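Local coordinates for protein ADP-ribosylating toxin CARDS (PDB 4TLV) that transfers ADP-ribosyl groups from NAD(+) to multiple target proteins in vitro and causes vacuolation of mammalian cells, acting as the main virulence factor of Mycoplasma pneumoniae, at residues G471-D476 with I482-D487; V442-G447 with W526-D531; V155-G160 with T374-S379. All coordinates share one frame; numbering follows the deposited sequence.

From the N terminus, interaction 3 comes first: V155-G160, at the end of a strand of the mono-ADP-ribosyltransferase domain, meets T374-S379 of the D2 domain and closes a loop of 213 residues across a domain boundary. The other two follow in series, both within D3. Interaction 2 joins V442-G447, near the start of that domain, to W526-D531, and the 78 residues between them enclose interaction 1, the short hairpin of G471-D476 and I482-D487. Interactions 1 and 2 share a sheet, in which strand 473-476 pairs with strand 441-443, and their centres lie about 12 Å apart. Interaction 3 stays separate, its nearest atoms about 18 Å from interaction 2.

Interaction 1 (G471-D476 with I482-D487); sequences GQIFYD and IFFVQD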
loop_
_atom_site.group_PDB
_atom_site.type_symbol
_atom_site.label_atom_id
_atom_site.label_comp_id
_atom_site.label_asym_id
_atom_site.label_seq_id
_atom_site.Cartn_x
_atom_site.Cartn_y
_atom_site.Cartn_z
ATOM N N GLY A 471 -3.936 14.704 -1.855
ATOM C CA GLY A 471 -4.339 14.644 -0.462
ATOM C C GLY A 471 -5.732 15.169 -0.172
ATOM O O GLY A 471 -6.010 15.616 0.956
ATOM N N GLN A 472 -6.621 15.097 -1.161
ATOM C CA GLN A 472 -7.957 15.686 -1.011
ATOM C C GLN A 472 -9.131 14.734 -1.260
ATOM O O GLN A 472 -10.105 14.715 -0.508
ATOM C CB GLN A 472 -8.104 16.903 -1.937
ATOM C CG GLN A 472 -9.361 17.694 -1.634
ATOM C CD GLN A 472 -9.428 18.974 -2.405
ATOM O OE1 GLN A 472 -9.082 20.042 -1.902
ATOM N NE2 GLN A 472 -9.862 18.877 -3.643
ATOM N N ILE A 473 -9.041 13.952 -2.327
ATOM C CA ILE A 473 -10.133 13.069 -2.698
ATOM C C ILE A 473 -9.638 11.645 -2.632
ATOM O O ILE A 473 -8.636 11.299 -3.263
ATOM C CB ILE A 473 -10.660 13.393 -4.126
ATOM C CG1 ILE A 473 -10.961 14.896 -4.227
ATOM C CG2 ILE A 473 -11.878 12.538 -4.427
ATOM C CD1 ILE A 473 -11.735 15.335 -5.469
ATOM N N PHE A 474 -10.351 10.832 -1.869
ATOM C CA PHE A 474 -9.901 9.500 -1.500
ATOM C C PHE A 474 -10.949 8.446 -1.750
ATOM O O PHE A 474 -12.143 8.732 -1.823
ATOM C CB PHE A 474 -9.578 9.461 -0.004
ATOM C CG PHE A 474 -8.473 10.387 0.402
ATOM C CD1 PHE A 474 -8.752 11.704 0.738
ATOM C CD2 PHE A 474 -7.158 9.943 0.464
ATOM C CE1 PHE A 474 -7.752 12.565 1.132
ATOM C CE2 PHE A 474 -6.145 10.809 0.858
ATOM C CZ PHE A 474 -6.455 12.127 1.201
ATOM N N TYR A 475 -10.484 7.207 -1.869
ATOM C CA TYR A 475 -11.370 6.064 -1.960
ATOM C C TYR A 475 -11.050 5.142 -0.796
ATOM O O TYR A 475 -9.892 4.766 -0.610
ATOM C CB TYR A 475 -11.110 5.368 -3.288
ATOM C CG TYR A 475 -12.003 4.190 -3.627
ATOM C CD1 TYR A 475 -13.314 4.375 -4.048
ATOM C CD2 TYR A 475 -11.508 2.900 -3.606
ATOM C CE1 TYR A 475 -14.120 3.289 -4.407
ATOM C CE2 TYR A 475 -12.298 1.815 -3.968
ATOM C CZ TYR A 475 -13.606 2.014 -4.369
ATOM O OH TYR A 475 -14.368 0.917 -4.738
ATOM N N ASP A 476 -12.055 4.815 0.011
ATOM C CA ASP A 476 -11.847 3.927 1.156
ATOM C C ASP A 476 -11.993 2.485 0.714
ATOM O O ASP A 476 -13.094 2.039 0.412
ATOM C CB ASP A 476 -12.852 4.201 2.271
ATOM C CG ASP A 476 -12.756 3.176 3.382
ATOM O OD1 ASP A 476 -11.644 2.627 3.599
ATOM O OD2 ASP A 476 -13.790 2.886 4.006
ATOM N N ILE A 482 -16.281 7.105 -1.549
ATOM C CA ILE A 482 -15.398 8.147 -2.047
ATOM C C ILE A 482 -15.603 9.379 -1.180
ATOM O O ILE A 482 -16.744 9.772 -0.931
ATOM C CB ILE A 482 -15.702 8.481 -3.518
ATOM C CG1 ILE A 482 -15.203 7.333 -4.405
ATOM C CG2 ILE A 482 -15.025 9.783 -3.950
ATOM C CD1 ILE A 482 -15.687 7.401 -5.849
ATOM N N PHE A 483 -14.510 9.989 -0.724
ATOM C CA PHE A 483 -14.638 11.147 0.163
ATOM C C PHE A 483 -13.675 12.290 -0.152
ATOM O O PHE A 483 -12.611 12.095 -0.749
ATOM C CB PHE A 483 -14.607 10.733 1.652
ATOM C CG PHE A 483 -13.300 10.106 2.117
ATOM C CD1 PHE A 483 -13.111 8.731 2.076
ATOM C CD2 PHE A 483 -12.279 10.896 2.641
ATOM C CE1 PHE A 483 -11.907 8.152 2.537
ATOM C CE2 PHE A 483 -11.096 10.331 3.107
ATOM C CZ PHE A 483 -10.914 8.952 3.057
ATOM N N PHE A 484 -14.085 13.487 0.251
ATOM C CA PHE A 484 -13.388 14.736 -0.015
ATOM C C PHE A 484 -13.044 15.297 1.364
ATOM O O PHE A 484 -13.934 15.513 2.183
ATOM C CB PHE A 484 -14.369 15.674 -0.742
ATOM C CG PHE A 484 -13.796 16.994 -1.178
ATOM C CD1 PHE A 484 -13.324 17.916 -0.255
ATOM C CD2 PHE A 484 -13.830 17.358 -2.527
ATOM C CE1 PHE A 484 -12.828 19.160 -0.672
ATOM C CE2 PHE A 484 -13.347 18.595 -2.952
ATOM C CZ PHE A 484 -12.839 19.498 -2.021
ATOM N N VAL A 485 -11.763 15.513 1.634
ATOM C CA VAL A 485 -11.354 16.032 2.933
ATOM C C VAL A 485 -11.195 17.542 2.835
ATOM O O VAL A 485 -10.256 18.035 2.228
ATOM C CB VAL A 485 -10.029 15.407 3.430
ATOM C CG1 VAL A 485 -9.612 16.009 4.776
ATOM C CG2 VAL A 485 -10.161 13.879 3.539
ATOM N N GLN A 486 -12.148 18.264 3.413
ATOM C CA GLN A 486 -12.077 19.716 3.466
ATOM C C GLN A 486 -10.999 20.105 4.468
ATOM O O GLN A 486 -10.172 20.975 4.217
ATOM C CB GLN A 486 -13.423 20.289 3.908
ATOM C CG GLN A 486 -13.434 21.792 4.068
ATOM C CD GLN A 486 -14.819 22.314 4.433
ATOM O OE1 GLN A 486 -15.270 22.181 5.572
ATOM N NE2 GLN A 486 -15.501 22.898 3.459
ATOM N N ASP A 487 -11.036 19.448 5.618
ATOM C CA ASP A 487 -9.962 19.534 6.590
ATOM C C ASP A 487 -10.116 18.382 7.569
ATOM O O ASP A 487 -10.986 17.525 7.403
ATOM C CB ASP A 487 -9.946 20.889 7.313
ATOM C CG ASP A 487 -11.235 21.177 8.075
ATOM O OD1 ASP A 487 -11.862 20.245 8.621
ATOM O OD2 ASP A 487 -11.614 22.366 8.144
HETATM O O HOH W 1 -7.346 17.975 2.170
HETATM O O HOH W 2 -9.321 20.346 0.924
#
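F474 and F483 are paired across the middle of an antiparallel beta hairpin in the D3 domain, a beta-trefoil. They are the hydrogen-bonded pair: F474 N gives to F483 O at 2.8 Å, and F483 N returns a bond to F474 O at 2.9 Å. A third bond, V485 N to Q472 O at 2.8 Å, lies in the carbonyl plane and extends the pairing. The flanking pairs, I473 with F484 and Y475 with I482, are non-hydrogen-bonded and send their side chains to the other face of the sheet.

The broad apolar face of F483 offers a flat seat on a buried side of the sheet. With CG held between its backbone N and carbonyl carbon (chi1 64°), the F483 ring takes F474 CB over one face, 3.6 Å from its centroid. The two rings are nearly parallel, at 19°, but slid so far apart that they barely overlap. On the other side of the sheet, I482 CG1 meets the edge of the Y475 ring at CD1, 3.5 Å away.

Glutamine brings a flat amide and a flexible chain. Q472 lies alongside F484 with its amide stacked on the ring, and its CG makes a CH-pi contact 4.0 Å from the centroid of the F484 ring. The outer end of the same amide is tied by water: one molecule is hydrogen-bonded to Q472 OE1 at 2.9 Å and to V485 O at 2.8 Å.

Interaction 2 (V442-G447 with W526-D531); sequences VDVQLG and WYFSRD
F528 reaches V444 and L446 because its CB already points toward the 442-447 segment and a chi1 of -60° puts CG anti to the carbonyl carbon, beside the backbone N, with the end of the ring at the two aliphatic side chains. V444 turns the same way about its own first torsion, which places CG1, the branch that touches the ring, anti to the carbonyl carbon.

Three side chains therefore bridge backbones whose nearest CA atoms, those of V444 and F528, are 10.7 Å apart. Phenylalanine suits the place because it is long enough to span much of that distance with an apolar surface. The far end of its ring does the touching. L446 CD2 sits at the ring edge, close to its plane, 4.1 Å from F528 CE2. V444 CG1 comes in obliquely, 4.1 Å from F528 CZ. A compact branched valine and a longer leucine thus meet neighbouring atoms of one ring, through apolar van der Waals contact alone. Q445, in a left-handed backbone conformation, stands between them and directs its amide to T468 O.

Strand 473-476 completes the surroundings: V444 and L446 both touch I473, while the Y475 ring packs edge-to-face with F528 and its hydroxyl is hydrogen-bonded to W526 O. The F528 side chain also lies about 4 Å from a bound acetate, probably a crystallisation component. S529 OG is hydrogen-bonded to D101 of the transferase domain. The loop that follows strand 441-443 thus meets F528 of strand 526-529; these strands are the two outermost of the D3 sheet, and their approach is consistent with the closed, curled sheet of a beta-trefoil.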
loop_
_atom_site.group_PDB
_atom_site.type_symbol
_atom_site.label_atom_id
_atom_site.label_comp_id
_atom_site.label_asym_id
_atom_site.label_seq_id
_atom_site.Cartn_x
_atom_site.Cartn_y
_atom_site.Cartn_z
ATOM N N VAL A 442 -7.140 5.325 -0.426
ATOM C CA VAL A 442 -6.350 5.591 -1.637
ATOM C C VAL A 442 -6.590 7.024 -2.081
ATOM O O VAL A 442 -7.740 7.473 -2.133
ATOM C CB VAL A 442 -6.751 4.675 -2.831
ATOM C CG1 VAL A 442 -5.858 4.967 -4.049
ATOM C CG2 VAL A 442 -6.660 3.211 -2.438
ATOM N N ASP A 443 -5.514 7.756 -2.351
ATOM C CA ASP A 443 -5.635 9.100 -2.929
ATOM C C ASP A 443 -5.974 8.940 -4.406
ATOM O O ASP A 443 -5.155 8.440 -5.181
ATOM C CB ASP A 443 -4.325 9.875 -2.748
ATOM C CG ASP A 443 -4.424 11.346 -3.202
ATOM O OD1 ASP A 443 -5.380 11.714 -3.909
ATOM O OD2 ASP A 443 -3.522 12.136 -2.847
ATOM N N VAL A 444 -7.201 9.292 -4.787
ATOM C CA VAL A 444 -7.633 9.092 -6.171
ATOM C C VAL A 444 -7.648 10.405 -6.959
ATOM O O VAL A 444 -7.684 10.394 -8.191
ATOM C CB VAL A 444 -8.995 8.357 -6.267
ATOM C CG1 VAL A 444 -8.855 6.896 -5.798
ATOM C CG2 VAL A 444 -10.080 9.092 -5.453
ATOM N N GLN A 445 -7.604 11.535 -6.252
ATOM C CA GLN A 445 -7.391 12.805 -6.926
ATOM C C GLN A 445 -8.338 12.995 -8.140
ATOM O O GLN A 445 -7.898 13.392 -9.221
ATOM C CB GLN A 445 -5.931 12.871 -7.366
ATOM C CG GLN A 445 -5.389 14.257 -7.636
ATOM C CD GLN A 445 -3.879 14.273 -7.869
ATOM O OE1 GLN A 445 -3.279 13.263 -8.247
ATOM N NE2 GLN A 445 -3.262 15.435 -7.649
ATOM N N LEU A 446 -9.628 12.712 -7.957
ATOM C CA LEU A 446 -10.574 12.703 -9.090
ATOM C C LEU A 446 -10.667 14.062 -9.749
ATOM O O LEU A 446 -10.645 15.084 -9.080
ATOM C CB LEU A 446 -11.974 12.265 -8.668
ATOM C CG LEU A 446 -12.075 10.933 -7.917
ATOM C CD1 LEU A 446 -13.528 10.632 -7.630
ATOM C CD2 LEU A 446 -11.405 9.793 -8.714
ATOM N N GLY A 447 -10.792 14.066 -11.070
ATOM C CA GLY A 447 -10.968 15.314 -11.791
ATOM C C GLY A 447 -11.492 15.029 -13.182
ATOM O O GLY A 447 -11.849 13.903 -13.501
ATOM N N TRP A 526 -18.947 3.060 -4.663
ATOM C CA TRP A 526 -18.562 3.278 -6.055
ATOM C C TRP A 526 -17.444 2.325 -6.472
ATOM O O TRP A 526 -16.687 1.835 -5.633
ATOM C CB TRP A 526 -18.097 4.720 -6.255
ATOM C CG TRP A 526 -19.111 5.709 -5.831
ATOM C CD1 TRP A 526 -19.317 6.186 -4.566
ATOM C CD2 TRP A 526 -20.091 6.332 -6.663
ATOM N NE1 TRP A 526 -20.370 7.070 -4.561
ATOM C CE2 TRP A 526 -20.860 7.185 -5.838
ATOM C CE3 TRP A 526 -20.394 6.259 -8.027
ATOM C CZ2 TRP A 526 -21.911 7.964 -6.335
ATOM C CZ3 TRP A 526 -21.444 7.041 -8.525
ATOM C CH2 TRP A 526 -22.188 7.874 -7.678
ATOM N N TYR A 527 -17.342 2.068 -7.772
ATOM C CA TYR A 527 -16.227 1.276 -8.293
ATOM C C TYR A 527 -15.759 1.826 -9.630
ATOM O O TYR A 527 -16.487 2.564 -10.305
ATOM C CB TYR A 527 -16.604 -0.206 -8.407
ATOM C CG TYR A 527 -17.695 -0.477 -9.416
ATOM C CD1 TYR A 527 -19.037 -0.299 -9.086
ATOM C CD2 TYR A 527 -17.385 -0.908 -10.703
ATOM C CE1 TYR A 527 -20.047 -0.553 -10.025
ATOM C CE2 TYR A 527 -18.380 -1.163 -11.642
ATOM C CZ TYR A 527 -19.706 -0.981 -11.295
ATOM O OH TYR A 527 -20.688 -1.233 -12.231
ATOM N N PHE A 528 -14.527 1.482 -10.000
ATOM C CA PHE A 528 -13.908 2.001 -11.215
ATOM C C PHE A 528 -13.961 0.955 -12.324
ATOM O O PHE A 528 -13.890 -0.251 -12.048
ATOM C CB PHE A 528 -12.449 2.391 -10.934
ATOM C CG PHE A 528 -12.306 3.449 -9.864
ATOM C CD1 PHE A 528 -12.357 3.104 -8.520
ATOM C CD2 PHE A 528 -12.128 4.783 -10.214
ATOM C CE1 PHE A 528 -12.240 4.074 -7.529
ATOM C CE2 PHE A 528 -12.009 5.767 -9.232
ATOM C CZ PHE A 528 -12.068 5.414 -7.889
ATOM N N SER A 529 -14.092 1.425 -13.565
ATOM C CA SER A 529 -14.198 0.552 -14.745
ATOM C C SER A 529 -13.273 1.015 -15.844
ATOM O O SER A 529 -13.236 2.199 -16.170
ATOM C CB SER A 529 -15.622 0.566 -15.326
ATOM O OG SER A 529 -16.578 0.190 -14.360
ATOM N N ARG A 530 -12.548 0.076 -16.444
ATOM C CA ARG A 530 -11.700 0.387 -17.583
ATOM C C ARG A 530 -12.509 0.408 -18.884
ATOM O O ARG A 530 -12.211 1.176 -19.781
ATOM C CB ARG A 530 -10.536 -0.626 -17.691
ATOM C CG ARG A 530 -9.561 -0.592 -16.498
ATOM C CD ARG A 530 -8.611 -1.792 -16.541
ATOM N NE ARG A 530 -7.801 -1.761 -17.763
ATOM C CZ ARG A 530 -6.624 -1.150 -17.874
ATOM N NH1 ARG A 530 -6.081 -0.543 -16.821
ATOM N NH2 ARG A 530 -5.980 -1.167 -19.033
ATOM N N ASP A 531 -13.533 -0.440 -18.955
ATOM C CA ASP A 531 -14.359 -0.609 -20.151
ATOM C C ASP A 531 -13.498 -0.633 -21.420
ATOM O O ASP A 531 -12.538 -1.390 -21.486
ATOM C CB ASP A 531 -15.481 0.444 -20.207
ATOM C CG ASP A 531 -16.479 0.311 -19.032
ATOM O OD1 ASP A 531 -16.849 -0.824 -18.666
ATOM O OD2 ASP A 531 -16.896 1.343 -18.476
#

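Interaction 3 (V155-G160 with T374-S379); sequences VPVEPG and TQFRVS
The F376 ring receives V157 CG1 obliquely at its far end, 4.2 Å from CZ, and beyond this pair the phenylalanine side chain also touches V432 and P368. Valine and phenylalanine bring apolar surface to a buried domain boundary. The other flat group, the carboxylate of E158, takes no part in the apolar contact: its OE2 lies close to D423 OD1, a like-charge approach that could raise the affinity of one of them for a proton, and the side chain is about 3 Å from a bound acetate, probably from the crystallisation liquor.

Nearer the backbone, E158 contributes its methylenes to the packing. Its CG, anti to the backbone N (chi1 -159°), meets T374 CG2 at 3.9 Å. The contact joins two domains: V157 and E158 follow strand 146-156 of the transferase sheet, while T374 leads into, and F376 lies on, strand 375-380 of D2, a beta-trefoil domain. Threonine suits this place because its two branches face different partners, CG2 the glutamate chain and OG1 the D370 carboxylate, to which it is hydrogen-bonded. The backbone of E158, in a left-handed conformation, is hydrogen-bonded to I373 of D2, and V157 is bonded in turn to V170 within its own domain.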
loop_
_atom_site.group_PDB
_atom_site.type_symbol
_atom_site.label_atom_id
_atom_site.label_comp_id
_atom_site.label_asym_id
_atom_site.label_seq_id
_atom_site.Cartn_x
_atom_site.Cartn_y
_atom_site.Cartn_z
ATOM N N VAL A 155 17.252 -10.231 12.365
ATOM C CA VAL A 155 17.917 -10.151 13.663
ATOM C C VAL A 155 17.039 -9.456 14.706
ATOM O O VAL A 155 16.252 -8.562 14.380
ATOM C CB VAL A 155 19.255 -9.401 13.535
ATOM C CG1 VAL A 155 20.199 -10.171 12.632
ATOM C CG2 VAL A 155 19.018 -8.007 12.985
ATOM N N PRO A 156 17.175 -9.858 15.980
ATOM C CA PRO A 156 16.366 -9.211 17.020
ATOM C C PRO A 156 16.768 -7.749 17.230
ATOM O O PRO A 156 17.947 -7.405 17.134
ATOM C CB PRO A 156 16.679 -10.020 18.290
ATOM C CG PRO A 156 17.948 -10.779 17.995
ATOM C CD PRO A 156 18.047 -10.932 16.498
ATOM N N VAL A 157 15.791 -6.914 17.551
ATOM C CA VAL A 157 16.034 -5.529 17.943
ATOM C C VAL A 157 16.503 -5.453 19.409
ATOM O O VAL A 157 15.891 -6.046 20.289
ATOM C CB VAL A 157 14.757 -4.694 17.758
ATOM C CG1 VAL A 157 14.968 -3.244 18.228
ATOM C CG2 VAL A 157 14.317 -4.727 16.271
ATOM N N GLU A 158 17.577 -4.711 19.667
ATOM C CA GLU A 158 18.106 -4.576 21.032
ATOM C C GLU A 158 18.189 -5.910 21.803
ATOM O O GLU A 158 17.623 -6.032 22.884
ATOM C CB GLU A 158 17.260 -3.582 21.855
ATOM C CG GLU A 158 18.019 -3.003 23.063
ATOM C CD GLU A 158 17.131 -2.424 24.151
ATOM O OE1 GLU A 158 15.893 -2.611 24.110
ATOM O OE2 GLU A 158 17.687 -1.788 25.073
ATOM N N PRO A 159 18.899 -6.909 21.261
ATOM C CA PRO A 159 18.883 -8.234 21.903
ATOM C C PRO A 159 19.415 -8.222 23.341
ATOM O O PRO A 159 20.286 -7.421 23.684
ATOM C CB PRO A 159 19.820 -9.058 21.013
ATOM C CG PRO A 159 20.722 -8.064 20.406
ATOM C CD PRO A 159 19.842 -6.862 20.138
ATOM N N GLY A 160 18.892 -9.119 24.169
ATOM C CA GLY A 160 19.319 -9.216 25.544
ATOM C C GLY A 160 18.611 -8.203 26.428
ATOM O O GLY A 160 18.660 -8.313 27.649
ATOM N N THR A 374 20.244 -0.935 17.673
ATOM C CA THR A 374 19.530 -0.029 18.569
ATOM C C THR A 374 19.366 1.367 18.010
ATOM O O THR A 374 18.639 2.166 18.584
ATOM C CB THR A 374 20.266 0.181 19.899
ATOM O OG1 THR A 374 21.563 0.729 19.623
ATOM C CG2 THR A 374 20.387 -1.116 20.662
ATOM N N GLN A 375 20.089 1.677 16.939
ATOM C CA GLN A 375 20.038 3.012 16.333
ATOM C C GLN A 375 19.586 2.892 14.879
ATOM O O GLN A 375 20.160 2.137 14.104
ATOM C CB GLN A 375 21.412 3.683 16.398
ATOM C CG GLN A 375 21.928 3.840 17.822
ATOM C CD GLN A 375 23.436 3.996 17.893
ATOM O OE1 GLN A 375 24.107 4.127 16.871
ATOM N NE2 GLN A 375 23.977 3.970 19.107
ATOM N N PHE A 376 18.567 3.657 14.513
ATOM C CA PHE A 376 17.923 3.473 13.219
ATOM C C PHE A 376 17.836 4.763 12.415
ATOM O O PHE A 376 17.317 5.767 12.886
ATOM C CB PHE A 376 16.519 2.886 13.434
ATOM C CG PHE A 376 16.526 1.489 13.990
ATOM C CD1 PHE A 376 16.778 1.261 15.332
ATOM C CD2 PHE A 376 16.259 0.402 13.170
ATOM C CE1 PHE A 376 16.787 -0.039 15.849
ATOM C CE2 PHE A 376 16.269 -0.887 13.678
ATOM C CZ PHE A 376 16.535 -1.106 15.014
ATOM N N ARG A 377 18.342 4.709 11.190
ATOM C CA ARG A 377 18.203 5.800 10.246
ATOM C C ARG A 377 16.824 5.712 9.616
ATOM O O ARG A 377 16.361 4.635 9.251
ATOM C CB ARG A 377 19.286 5.711 9.178
ATOM C CG ARG A 377 19.049 6.595 7.927
ATOM C CD ARG A 377 20.298 6.549 7.023
ATOM N NE ARG A 377 21.438 7.213 7.664
ATOM C CZ ARG A 377 22.718 6.868 7.502
ATOM N NH1 ARG A 377 23.061 5.844 6.726
ATOM N NH2 ARG A 377 23.659 7.557 8.121
ATOM N N VAL A 378 16.159 6.848 9.508
ATOM C CA VAL A 378 14.809 6.882 8.943
ATOM C C VAL A 378 14.889 7.615 7.614
ATOM O O VAL A 378 15.264 8.788 7.581
ATOM C CB VAL A 378 13.852 7.600 9.904
ATOM C CG1 VAL A 378 12.438 7.730 9.294
ATOM C CG2 VAL A 378 13.794 6.838 11.229
ATOM N N SER A 379 14.555 6.924 6.526
ATOM C CA SER A 379 14.750 7.468 5.183
ATOM C C SER A 379 13.427 7.602 4.451
ATOM O O SER A 379 12.533 6.774 4.618
ATOM C CB SER A 379 15.689 6.558 4.372
ATOM O OG SER A 379 16.944 6.438 5.010
#